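Local structure of sialidase B (Streptococcus pneumoniae serotype 4, 4XJW) at residues Ser94-His99 against Phe630-Ser635; Tyr119-Tyr122 against Val128-Glu131; Thr241-Asp246 against Thr250-Ile255; Ile302-Val307 against Leu466-Tyr471. The protein cleaves terminal alpha-2,3-, alpha-2,6- and alpha-2,8-linked sialic acids from oligosaccharides, glycoproteins and glycolipids, acting as an intramolecular trans-sialidase. The protein carries 1 engineered substitution. All coordinates share one frame; numbering follows the deposited sequence.

Contact 1: residues Ser94-His99 against Phe630-Ser635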
loop_
_atom_site.group_PDB
_atom_site.type_symbol
_atom_site.label_atom_id
_atom_site.label_comp_id
_atom_site.label_asym_id
_atom_site.label_seq_id
_atom_site.Cartn_x
_atom_site.Cartn_y
_atom_site.Cartn_z
ATOM N N SER A 94 -6.962 2.213 12.229
ATOM C CA SER A 94 -5.881 2.570 13.154
ATOM C C SER A 94 -5.499 1.476 14.161
ATOM O O SER A 94 -4.501 1.622 14.870
ATOM C CB SER A 94 -6.234 3.866 13.888
ATOM O OG SER A 94 -6.300 4.952 12.986
ATOM N N LEU A 95 -6.283 0.397 14.232
ATOM C CA LEU A 95 -6.169 -0.572 15.331
ATOM C C LEU A 95 -5.895 -1.996 14.869
ATOM O O LEU A 95 -6.181 -2.363 13.733
ATOM C CB LEU A 95 -7.484 -0.613 16.127
ATOM C CG LEU A 95 -7.901 0.661 16.845
ATOM C CD1 LEU A 95 -9.282 0.492 17.473
ATOM C CD2 LEU A 95 -6.901 1.022 17.910
ATOM N N TRP A 96 -5.347 -2.798 15.776
ATOM C CA TRP A 96 -5.313 -4.245 15.613
ATOM C C TRP A 96 -6.327 -4.892 16.541
ATOM O O TRP A 96 -6.669 -4.330 17.592
ATOM C CB TRP A 96 -3.916 -4.766 15.940
ATOM C CG TRP A 96 -3.020 -4.814 14.733
ATOM C CD1 TRP A 96 -2.326 -3.767 14.180
ATOM C CD2 TRP A 96 -2.736 -5.962 13.917
ATOM N NE1 TRP A 96 -1.619 -4.206 13.073
ATOM C CE2 TRP A 96 -1.859 -5.546 12.891
ATOM C CE3 TRP A 96 -3.151 -7.299 13.945
ATOM C CZ2 TRP A 96 -1.388 -6.423 11.904
ATOM C CZ3 TRP A 96 -2.673 -8.169 12.976
ATOM C CH2 TRP A 96 -1.801 -7.725 11.967
ATOM N N GLY A 97 -6.808 -6.071 16.163
ATOM C CA GLY A 97 -7.787 -6.790 16.966
ATOM C C GLY A 97 -7.207 -8.055 17.575
ATOM O O GLY A 97 -7.112 -8.185 18.808
ATOM N N LYS A 98 -6.798 -8.980 16.702
ATOM C CA LYS A 98 -6.231 -10.267 17.109
ATOM C C LYS A 98 -5.025 -10.625 16.250
ATOM O O LYS A 98 -4.908 -10.179 15.110
ATOM C CB LYS A 98 -7.263 -11.394 16.964
ATOM C CG LYS A 98 -8.409 -11.357 17.964
ATOM C CD LYS A 98 -9.330 -12.575 17.826
ATOM C CE LYS A 98 -8.762 -13.799 18.547
ATOM N NZ LYS A 98 -9.409 -15.065 18.095
ATOM N N HIS A 99 -4.146 -11.459 16.805
ATOM C CA HIS A 99 -2.957 -11.943 16.112
ATOM C C HIS A 99 -2.603 -13.280 16.749
ATOM O O HIS A 99 -2.541 -13.378 17.976
ATOM C CB HIS A 99 -1.819 -10.926 16.270
ATOM C CG HIS A 99 -0.525 -11.336 15.634
ATOM N ND1 HIS A 99 -0.376 -11.507 14.276
ATOM C CD2 HIS A 99 0.694 -11.562 16.178
ATOM C CE1 HIS A 99 0.873 -11.852 14.011
ATOM N NE2 HIS A 99 1.542 -11.890 15.149
ATOM N N PHE A 630 1.289 -6.408 3.897
ATOM C CA PHE A 630 -0.058 -6.191 3.375
ATOM C C PHE A 630 -0.622 -4.822 3.707
ATOM O O PHE A 630 -0.208 -4.172 4.684
ATOM C CB PHE A 630 -1.001 -7.274 3.909
ATOM C CG PHE A 630 -1.241 -7.194 5.396
ATOM C CD1 PHE A 630 -0.329 -7.740 6.296
ATOM C CD2 PHE A 630 -2.383 -6.570 5.895
ATOM C CE1 PHE A 630 -0.544 -7.666 7.678
ATOM C CE2 PHE A 630 -2.608 -6.506 7.267
ATOM C CZ PHE A 630 -1.697 -7.046 8.155
ATOM N N GLU A 631 -1.595 -4.404 2.896
ATOM C CA GLU A 631 -2.322 -3.177 3.127
ATOM C C GLU A 631 -3.376 -3.432 4.197
ATOM O O GLU A 631 -4.394 -4.063 3.927
ATOM C CB GLU A 631 -2.973 -2.728 1.810
ATOM C CG GLU A 631 -1.952 -2.289 0.742
ATOM C CD GLU A 631 -2.584 -2.003 -0.610
ATOM O OE1 GLU A 631 -3.752 -2.403 -0.850
ATOM O OE2 GLU A 631 -1.920 -1.329 -1.432
ATOM N N LYS A 632 -3.140 -2.951 5.412
ATOM C CA LYS A 632 -4.094 -3.140 6.504
ATOM C C LYS A 632 -5.162 -2.040 6.505
ATOM O O LYS A 632 -5.315 -1.276 7.464
ATOM C CB LYS A 632 -3.398 -3.224 7.870
ATOM C CG LYS A 632 -4.305 -3.820 8.949
ATOM C CD LYS A 632 -3.664 -3.844 10.319
ATOM C CE LYS A 632 -4.619 -4.447 11.338
ATOM N NZ LYS A 632 -4.719 -5.917 11.169
ATOM N N TYR A 633 -5.908 -1.968 5.414
ATOM C CA TYR A 633 -7.026 -1.036 5.315
ATOM C C TYR A 633 -7.835 -1.409 4.108
ATOM O O TYR A 633 -7.431 -2.254 3.299
ATOM C CB TYR A 633 -6.553 0.427 5.238
ATOM C CG TYR A 633 -6.090 0.920 3.876
ATOM C CD1 TYR A 633 -4.920 0.441 3.287
ATOM C CD2 TYR A 633 -6.826 1.866 3.186
ATOM C CE1 TYR A 633 -4.499 0.912 2.038
ATOM C CE2 TYR A 633 -6.422 2.351 1.957
ATOM C CZ TYR A 633 -5.253 1.880 1.383
ATOM O OH TYR A 633 -4.868 2.374 0.150
ATOM N N ASP A 634 -9.003 -0.802 3.990
ATOM C CA ASP A 634 -9.823 -1.077 2.833
ATOM C C ASP A 634 -9.451 -0.099 1.722
ATOM O O ASP A 634 -9.865 1.064 1.724
ATOM C CB ASP A 634 -11.295 -0.983 3.199
ATOM C CG ASP A 634 -12.189 -1.454 2.078
ATOM O OD1 ASP A 634 -11.846 -1.195 0.906
ATOM O OD2 ASP A 634 -13.232 -2.075 2.375
ATOM N N SER A 635 -8.644 -0.578 0.783
ATOM C CA SER A 635 -8.083 0.278 -0.260
ATOM C C SER A 635 -9.079 0.560 -1.391
ATOM O O SER A 635 -8.745 1.252 -2.357
ATOM C CB SER A 635 -6.781 -0.327 -0.807
ATOM O OG SER A 635 -7.054 -1.481 -1.586
#
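Lys632 reaches Trp96 as a straight rod, its first three torsions all extended, and then bends at the last one (chi4 74°) to set NZ down on the indole. Chi1 of Trp96 (-90°) carries the indole toward the lysine, and chi2 turns its face to it. Lys632 NZ lies 3.2 Å from the centroid of the six-membered ring of Trp96, only 4° off the normal, a cation-pi contact squarely over the face. One carbon back, Lys632 CE sits 3.4 Å from the centroid of the five-membered ring as a CH-pi contact, so the chain covers both halves of the indole. Lys632 CE also passes 3.5 Å from Leu95 O. Phe630 adds an apolar touch, its CZ 3.8 Å from Trp96 CZ2, which lies at the edge of the phenyl ring. Tryptophan suits the place because its wide pi surface accepts a charge while NE1 binds Gln648 OE1; lysine suits it because its methylenes can lie on the indole while its ammonium reaches both ring and carboxylate. This is the seam between the lectin-like N-terminal domain and the catalytic beta-propeller. The ammonium forms a salt bridge to Asp607, whose carboxylate takes the backbone N-H groups of Gly97 and Lys98. An ammonium buried between a carboxylate and an aromatic face would probably keep its proton, joining the domains electrostatically as well as by packing.

Contact 2: residues Tyr119-Tyr122 against Val128-Glu131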
loop_
_atom_site.group_PDB
_atom_site.type_symbol
_atom_site.label_atom_id
_atom_site.label_comp_id
_atom_site.label_asym_id
_atom_site.label_seq_id
_atom_site.Cartn_x
_atom_site.Cartn_y
_atom_site.Cartn_z
ATOM N N TYR A 119 -3.978 18.683 18.801
ATOM C CA TYR A 119 -4.376 17.393 19.330
ATOM C C TYR A 119 -3.737 16.343 18.438
ATOM O O TYR A 119 -3.909 16.370 17.217
ATOM C CB TYR A 119 -5.894 17.234 19.281
ATOM C CG TYR A 119 -6.690 18.291 20.024
ATOM C CD1 TYR A 119 -6.843 18.234 21.406
ATOM C CD2 TYR A 119 -7.311 19.317 19.337
ATOM C CE1 TYR A 119 -7.584 19.192 22.090
ATOM C CE2 TYR A 119 -8.074 20.273 20.006
ATOM C CZ TYR A 119 -8.196 20.207 21.382
ATOM O OH TYR A 119 -8.947 21.155 22.045
ATOM N N THR A 120 -3.003 15.415 19.036
ATOM C CA THR A 120 -2.305 14.399 18.256
ATOM C C THR A 120 -2.578 13.012 18.809
ATOM O O THR A 120 -2.454 12.793 20.014
ATOM C CB THR A 120 -0.782 14.628 18.312
ATOM O OG1 THR A 120 -0.476 15.958 17.870
ATOM C CG2 THR A 120 -0.032 13.623 17.431
ATOM N N MET A 121 -2.916 12.070 17.928
ATOM C CA MET A 121 -3.193 10.693 18.332
ATOM C C MET A 121 -2.179 9.725 17.738
ATOM O O MET A 121 -1.921 9.766 16.532
ATOM C CB MET A 121 -4.577 10.285 17.857
ATOM C CG MET A 121 -4.919 8.828 18.157
ATOM S SD MET A 121 -5.276 8.557 19.914
ATOM C CE MET A 121 -6.904 9.284 19.976
ATOM N N TYR A 122 -1.616 8.863 18.581
ATOM C CA TYR A 122 -0.750 7.780 18.113
ATOM C C TYR A 122 -1.384 6.463 18.509
ATOM O O TYR A 122 -1.886 6.323 19.613
ATOM C CB TYR A 122 0.627 7.848 18.775
ATOM C CG TYR A 122 1.362 9.166 18.678
ATOM C CD1 TYR A 122 1.136 10.175 19.601
ATOM C CD2 TYR A 122 2.317 9.380 17.687
ATOM C CE1 TYR A 122 1.829 11.378 19.534
ATOM C CE2 TYR A 122 3.023 10.566 17.613
ATOM C CZ TYR A 122 2.764 11.566 18.538
ATOM O OH TYR A 122 3.455 12.751 18.472
ATOM N N VAL A 128 -1.569 8.879 13.832
ATOM C CA VAL A 128 -2.732 8.697 12.952
ATOM C C VAL A 128 -3.485 9.995 12.658
ATOM O O VAL A 128 -4.172 10.097 11.643
ATOM C CB VAL A 128 -3.698 7.591 13.458
ATOM C CG1 VAL A 128 -2.990 6.217 13.510
ATOM C CG2 VAL A 128 -4.279 7.954 14.814
ATOM N N PHE A 129 -3.372 10.972 13.555
ATOM C CA PHE A 129 -3.777 12.344 13.229
ATOM C C PHE A 129 -3.089 13.369 14.111
ATOM O O PHE A 129 -2.648 13.065 15.225
ATOM C CB PHE A 129 -5.310 12.550 13.186
ATOM C CG PHE A 129 -6.031 12.296 14.495
ATOM C CD1 PHE A 129 -6.009 13.232 15.525
ATOM C CD2 PHE A 129 -6.762 11.121 14.666
ATOM C CE1 PHE A 129 -6.699 12.996 16.723
ATOM C CE2 PHE A 129 -7.457 10.876 15.850
ATOM C CZ PHE A 129 -7.429 11.812 16.872
ATOM N N SER A 130 -2.959 14.574 13.577
ATOM C CA SER A 130 -2.418 15.691 14.332
ATOM C C SER A 130 -3.137 16.929 13.839
ATOM O O SER A 130 -2.971 17.341 12.692
ATOM C CB SER A 130 -0.907 15.809 14.139
ATOM O OG SER A 130 -0.343 16.680 15.106
ATOM N N GLU A 131 -3.971 17.506 14.696
ATOM C CA GLU A 131 -4.846 18.588 14.274
ATOM C C GLU A 131 -4.612 19.842 15.100
ATOM O O GLU A 131 -4.763 19.822 16.324
ATOM C CB GLU A 131 -6.304 18.150 14.418
ATOM C CG GLU A 131 -6.663 16.901 13.631
ATOM C CD GLU A 131 -6.983 17.186 12.174
ATOM O OE1 GLU A 131 -6.900 18.363 11.769
ATOM O OE2 GLU A 131 -7.322 16.232 11.440
#
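Tyr119 and Glu131 form a hydrogen-bonded antiparallel pair in which each residue both gives and takes. Tyr119 N donates to Glu131 O at 2.8 Å, and Glu131 N returns a bond of the same length to Tyr119 O. Further along, Met121 N donates to Phe129 O at 2.9 Å, and Met121 O is taken by Val128 N, also at 2.9 Å. Thr120 and Ser130 make the non-hydrogen-bonded pair between them, and here the side chains do the pairing: Thr120 OG1 and Ser130 OG are 2.9 Å apart, and either may be the donor. Small polar residues fit this outward, more exposed face. The two strands are a beta hairpin at an edge of one sheet in the concanavalin-like sandwich, and Val128 with Phe129 opposite Met121 is a classic beta bulge. Met121 and Phe129 both rest on Val76 of strand 74-80, and Phe129 also on Phe89 of strand 85-91, where apolar bulk is wanted. Chi1 of Phe129 (62°) swings the ring across until Met121 CB sits over one face, 3.5 Å from the centroid. Met121 CG meets Val128 CG2 at 3.5 Å. The phenol of Tyr119 binds Leu137 O, and that of Tyr122 binds Asp179 OD1.

Contact 3: residues Thr241-Asp246 against Thr250-Ile255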
loop_
_atom_site.group_PDB
_atom_site.type_symbol
_atom_site.label_atom_id
_atom_site.label_comp_id
_atom_site.label_asym_id
_atom_site.label_seq_id
_atom_site.Cartn_x
_atom_site.Cartn_y
_atom_site.Cartn_z
ATOM N N THR A 241 12.453 -0.016 -2.816
ATOM C CA THR A 241 12.793 -1.364 -2.347
ATOM C C THR A 241 13.523 -1.328 -1.013
ATOM O O THR A 241 14.170 -0.333 -0.674
ATOM C CB THR A 241 13.651 -2.179 -3.368
ATOM O OG1 THR A 241 14.893 -1.518 -3.606
ATOM C CG2 THR A 241 12.963 -2.324 -4.712
ATOM N N SER A 242 13.406 -2.436 -0.284
ATOM C CA SER A 242 14.123 -2.668 0.971
ATOM C C SER A 242 14.365 -4.174 1.114
ATOM O O SER A 242 13.607 -4.975 0.583
ATOM C CB SER A 242 13.289 -2.131 2.143
ATOM O OG SER A 242 13.864 -2.470 3.404
ATOM N N TYR A 243 15.430 -4.574 1.798
ATOM C CA TYR A 243 15.696 -6.008 1.975
ATOM C C TYR A 243 16.019 -6.324 3.431
ATOM O O TYR A 243 16.411 -5.440 4.216
ATOM C CB TYR A 243 16.848 -6.505 1.053
ATOM C CG TYR A 243 18.092 -5.671 1.186
ATOM C CD1 TYR A 243 18.999 -5.907 2.205
ATOM C CD2 TYR A 243 18.313 -4.593 0.331
ATOM C CE1 TYR A 243 20.131 -5.103 2.349
ATOM C CE2 TYR A 243 19.421 -3.790 0.462
ATOM C CZ TYR A 243 20.323 -4.044 1.472
ATOM O OH TYR A 243 21.433 -3.237 1.599
ATOM N N SER A 244 15.841 -7.590 3.790
ATOM C CA SER A 244 16.181 -8.067 5.116
ATOM C C SER A 244 17.141 -9.240 4.984
ATOM O O SER A 244 16.912 -10.148 4.173
ATOM C CB SER A 244 14.915 -8.507 5.860
ATOM O OG SER A 244 15.294 -9.184 7.055
ATOM N N ASP A 245 18.214 -9.229 5.784
ATOM C CA ASP A 245 19.171 -10.333 5.795
ATOM C C ASP A 245 19.022 -11.234 7.009
ATOM O O ASP A 245 19.817 -12.171 7.194
ATOM C CB ASP A 245 20.613 -9.809 5.697
ATOM C CG ASP A 245 20.931 -9.279 4.326
ATOM O OD1 ASP A 245 20.425 -9.874 3.357
ATOM O OD2 ASP A 245 21.651 -8.272 4.217
ATOM N N ASP A 246 18.029 -10.961 7.841
ATOM C CA ASP A 246 17.830 -11.721 9.063
ATOM C C ASP A 246 16.405 -12.243 9.170
ATOM O O ASP A 246 15.775 -12.166 10.230
ATOM C CB ASP A 246 18.227 -10.896 10.307
ATOM C CG ASP A 246 17.519 -9.556 10.377
ATOM O OD1 ASP A 246 16.584 -9.315 9.579
ATOM O OD2 ASP A 246 17.900 -8.738 11.242
ATOM N N THR A 250 14.852 -7.272 10.611
ATOM C CA THR A 250 15.229 -5.885 10.340
ATOM C C THR A 250 15.328 -5.666 8.842
ATOM O O THR A 250 15.603 -6.598 8.084
ATOM C CB THR A 250 16.581 -5.462 10.989
ATOM O OG1 THR A 250 17.640 -6.235 10.418
ATOM C CG2 THR A 250 16.539 -5.631 12.504
ATOM N N TRP A 251 15.094 -4.421 8.435
ATOM C CA TRP A 251 15.000 -4.044 7.032
ATOM C C TRP A 251 15.895 -2.853 6.726
ATOM O O TRP A 251 16.073 -1.963 7.559
ATOM C CB TRP A 251 13.529 -3.735 6.686
ATOM C CG TRP A 251 12.672 -4.974 6.786
ATOM C CD1 TRP A 251 12.106 -5.504 7.916
ATOM C CD2 TRP A 251 12.368 -5.883 5.719
ATOM N NE1 TRP A 251 11.451 -6.677 7.610
ATOM C CE2 TRP A 251 11.601 -6.936 6.268
ATOM C CE3 TRP A 251 12.681 -5.910 4.354
ATOM C CZ2 TRP A 251 11.109 -7.994 5.490
ATOM C CZ3 TRP A 251 12.207 -6.970 3.579
ATOM C CH2 TRP A 251 11.429 -7.998 4.154
ATOM N N SER A 252 16.438 -2.831 5.520
ATOM C CA SER A 252 17.316 -1.751 5.087
ATOM C C SER A 252 16.570 -0.454 4.815
ATOM O O SER A 252 15.380 -0.468 4.493
ATOM C CB SER A 252 18.078 -2.159 3.826
ATOM O OG SER A 252 17.167 -2.347 2.734
ATOM N N GLU A 253 17.269 0.672 4.919
ATOM C CA GLU A 253 16.659 1.947 4.539
ATOM C C GLU A 253 16.317 1.850 3.056
ATOM O O GLU A 253 17.128 1.404 2.256
ATOM C CB GLU A 253 17.603 3.123 4.801
ATOM C CG GLU A 253 16.922 4.501 4.692
ATOM C CD GLU A 253 15.823 4.732 5.747
ATOM O OE1 GLU A 253 15.810 4.008 6.768
ATOM O OE2 GLU A 253 14.978 5.649 5.567
ATOM N N PRO A 254 15.089 2.225 2.681
ATOM C CA PRO A 254 14.677 2.057 1.282
ATOM C C PRO A 254 15.519 2.842 0.270
ATOM O O PRO A 254 16.092 3.895 0.584
ATOM C CB PRO A 254 13.258 2.617 1.279
ATOM C CG PRO A 254 12.764 2.405 2.679
ATOM C CD PRO A 254 13.986 2.694 3.533
ATOM N N ILE A 255 15.590 2.298 -0.937
ATOM C CA ILE A 255 16.179 2.998 -2.075
ATOM C C ILE A 255 15.156 2.973 -3.189
ATOM O O ILE A 255 14.141 2.273 -3.077
ATOM C CB ILE A 255 17.499 2.348 -2.562
ATOM C CG1 ILE A 255 17.266 0.908 -3.058
ATOM C CG2 ILE A 255 18.530 2.419 -1.463
ATOM C CD1 ILE A 255 18.471 0.289 -3.775
HETATM O O HOH W 1 18.514 -7.303 7.789
#
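Ser244, Asp246, Gly248, Thr250 and Trp251 spell out an Asp-box, the S-x-D-x-G-x-T-W turn of the BNR repeat, here closing the outer hairpin of a propeller blade. Backbone pairing holds its far end, where Thr241 and Ile255 exchange two bonds, and its middle, where Ser252 N donates to Tyr243 O at 2.9 Å. Serine hydroxyls fill in for missing strand bonds: Ser242 OG donates to Ser252 O at 2.7 Å, and Ser252 OG, held between its own N and carbonyl carbon (chi1 65°), accepts Tyr243 N at 3.0 Å. The same small side chains also let the rings come close. Ser252 CB lies over one face of Tyr243, and Ser244 CB stands 3.5 Å above the centre of the six-membered ring of Trp251, nearly on its normal. The indole in turn fixes the turn through NE1 bonded to Gly248 O, and meets Tyr649 edge-to-face. The aspartate supplies the charged grip, with both oxygens engaged on their syn sides by a single residue. Asp246 OD1 takes Thr250 N at 2.9 Å, and OD2 takes the proton of Thr250 OG1 at 2.6 Å. That same OG1 accepts a bond from a water 3.0 Å away, which itself accepts Asp245 N.

Contact 4: residues Ile302-Val307 against Leu466-Tyr471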
loop_
_atom_site.group_PDB
_atom_site.type_symbol
_atom_site.label_atom_id
_atom_site.label_comp_id
_atom_site.label_asym_id
_atom_site.label_seq_id
_atom_site.Cartn_x
_atom_site.Cartn_y
_atom_site.Cartn_z
ATOM N N ILE A 302 15.443 -9.178 -10.977
ATOM C CA ILE A 302 14.766 -8.423 -12.018
ATOM C C ILE A 302 13.449 -7.851 -11.502
ATOM O O ILE A 302 12.634 -8.569 -10.924
ATOM C CB ILE A 302 14.539 -9.300 -13.249
ATOM C CG1 ILE A 302 15.891 -9.752 -13.811
ATOM C CG2 ILE A 302 13.703 -8.568 -14.280
ATOM C CD1 ILE A 302 15.781 -10.726 -14.963
ATOM N N LEU A 303 13.246 -6.552 -11.698
ATOM C CA LEU A 303 12.015 -5.901 -11.255
ATOM C C LEU A 303 11.316 -5.244 -12.433
ATOM O O LEU A 303 11.939 -4.517 -13.213
ATOM C CB LEU A 303 12.320 -4.885 -10.133
ATOM C CG LEU A 303 11.167 -4.076 -9.509
ATOM C CD1 LEU A 303 11.497 -3.685 -8.076
ATOM C CD2 LEU A 303 10.878 -2.808 -10.299
ATOM N N LEU A 304 10.025 -5.519 -12.570
ATOM C CA LEU A 304 9.220 -4.870 -13.596
ATOM C C LEU A 304 8.212 -3.918 -12.939
ATOM O O LEU A 304 7.833 -4.108 -11.786
ATOM C CB LEU A 304 8.497 -5.906 -14.471
ATOM C CG LEU A 304 9.238 -6.453 -15.693
ATOM C CD1 LEU A 304 10.549 -7.113 -15.316
ATOM C CD2 LEU A 304 8.344 -7.428 -16.448
ATOM N N ALA A 305 7.790 -2.890 -13.673
ATOM C CA ALA A 305 6.704 -2.003 -13.232
ATOM C C ALA A 305 6.019 -1.366 -14.432
ATOM O O ALA A 305 6.607 -1.278 -15.503
ATOM C CB ALA A 305 7.228 -0.915 -12.280
ATOM N N ASP A 306 4.786 -0.912 -14.258
ATOM C CA ASP A 306 4.174 -0.103 -15.309
ATOM C C ASP A 306 4.816 1.276 -15.293
ATOM O O ASP A 306 5.169 1.783 -14.223
ATOM C CB ASP A 306 2.677 0.109 -15.084
ATOM C CG ASP A 306 1.879 -1.182 -14.966
ATOM O OD1 ASP A 306 2.269 -2.217 -15.538
ATOM O OD2 ASP A 306 0.817 -1.129 -14.299
ATOM N N VAL A 307 4.936 1.892 -16.471
ATOM C CA VAL A 307 5.409 3.278 -16.559
ATOM C C VAL A 307 4.327 4.138 -17.175
ATOM O O VAL A 307 3.764 3.783 -18.214
ATOM C CB VAL A 307 6.668 3.402 -17.423
ATOM C CG1 VAL A 307 7.268 4.801 -17.271
ATOM C CG2 VAL A 307 7.668 2.356 -17.022
ATOM N N LEU A 466 12.009 -17.401 -16.936
ATOM C CA LEU A 466 11.325 -16.406 -16.116
ATOM C C LEU A 466 9.968 -16.057 -16.704
ATOM O O LEU A 466 9.830 -15.890 -17.919
ATOM C CB LEU A 466 12.149 -15.132 -16.047
ATOM C CG LEU A 466 13.597 -15.361 -15.648
ATOM C CD1 LEU A 466 14.349 -14.058 -15.805
ATOM C CD2 LEU A 466 13.686 -15.886 -14.212
ATOM N N ILE A 467 8.961 -15.943 -15.845
ATOM C CA ILE A 467 7.628 -15.552 -16.300
ATOM C C ILE A 467 7.059 -14.439 -15.435
ATOM O O ILE A 467 7.046 -14.539 -14.200
ATOM C CB ILE A 467 6.632 -16.724 -16.285
ATOM C CG1 ILE A 467 7.169 -17.913 -17.081
ATOM C CG2 ILE A 467 5.256 -16.268 -16.850
ATOM C CD1 ILE A 467 6.162 -19.052 -17.208
ATOM N N PHE A 468 6.549 -13.398 -16.087
ATOM C CA PHE A 468 5.796 -12.352 -15.395
ATOM C C PHE A 468 4.384 -12.315 -15.935
ATOM O O PHE A 468 4.187 -12.172 -17.141
ATOM C CB PHE A 468 6.442 -10.986 -15.609
ATOM C CG PHE A 468 7.645 -10.735 -14.740
ATOM C CD1 PHE A 468 7.489 -10.263 -13.441
ATOM C CD2 PHE A 468 8.921 -10.957 -15.230
ATOM C CE1 PHE A 468 8.583 -10.025 -12.638
ATOM C CE2 PHE A 468 10.038 -10.710 -14.437
ATOM C CZ PHE A 468 9.860 -10.240 -13.138
ATOM N N ALA A 469 3.405 -12.432 -15.039
ATOM C CA ALA A 469 2.001 -12.303 -15.417
ATOM C C ALA A 469 1.623 -10.845 -15.640
ATOM O O ALA A 469 2.025 -9.952 -14.872
ATOM C CB ALA A 469 1.102 -12.925 -14.368
ATOM N N THR A 470 0.841 -10.608 -16.694
ATOM C CA THR A 470 0.220 -9.306 -16.927
ATOM C C THR A 470 -1.211 -9.580 -17.368
ATOM O O THR A 470 -1.550 -10.722 -17.690
ATOM C CB THR A 470 0.940 -8.493 -18.020
ATOM O OG1 THR A 470 0.603 -9.027 -19.314
ATOM C CG2 THR A 470 2.465 -8.529 -17.837
ATOM N N TYR A 471 -2.055 -8.554 -17.366
ATOM C CA TYR A 471 -3.421 -8.712 -17.854
ATOM C C TYR A 471 -3.789 -7.584 -18.793
ATOM O O TYR A 471 -3.161 -6.520 -18.802
ATOM C CB TYR A 471 -4.417 -8.784 -16.696
ATOM C CG TYR A 471 -4.456 -7.538 -15.848
ATOM C CD1 TYR A 471 -5.345 -6.502 -16.138
ATOM C CD2 TYR A 471 -3.633 -7.401 -14.741
ATOM C CE1 TYR A 471 -5.387 -5.359 -15.358
ATOM C CE2 TYR A 471 -3.667 -6.268 -13.963
ATOM C CZ TYR A 471 -4.541 -5.249 -14.270
ATOM O OH TYR A 471 -4.553 -4.121 -13.474
#
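Neighbouring blades of a sialidase beta-propeller pack face against face, and this contact is part of such an apolar interface, between strands 301-308 and 466-472. The two segments run nearly parallel, 15° apart, with axes 9.9 Å from each other, a spacing that side chains alone can bridge. Leu304 and Phe468 carry most of it. Both methyls of Leu304 lie against one face of the phenyl ring: CD1 comes to 3.7 Å from Phe468 CE2, while CD2 stands 4.0 Å from the ring centroid as a CH-pi contact, displaced toward the rim. With CG of Phe468 opposite its carbonyl carbon (chi1 -79°), the ring leans off its own strand and into the gap. The forked leucine can cover such a flat surface with two methyls at once. Ile302 works at the periphery of the ring, its carbonyl oxygen near the ring plane and 3.9 Å from Phe468 CZ, its CG2 4.2 Å from Phe468 CE2. Beta-branched isoleucine suits a strand, and its longer branch extends so that Ile302 CD1 meets Leu466 CD1 at 3.7 Å, methyl against methyl. Between the two strands in sheet order come 286-294 and 451-459, which pair in parallel where the blades join: Phe468 also rests on Ser291 and Val293, and Leu304 on Leu452, while Met423 of strand 420-426 touches both Ile302 and Leu304.

Overall arrangement
From the N terminus the chain first meets residues 94-99, which open contact 1; their partners arrive only at 630-635, so that contact closes a loop embracing the other three. Within it contact 2 closes first, a short hairpin of the N-terminal lectin-like domain. Contact 3 follows as another local turn in the propeller, and contact 4 then spans 159 residues to bring two propeller blades together. These three follow in series, and none crosses another. Contact 1 joins the two domains and touches contact 2 through Ser94 and Val128. Contacts 3 and 4 meet through Thr241 and Leu303, whereas contacts 2 and 4 lie on opposite sides of the molecule's centre, about 39 Å apart between centres.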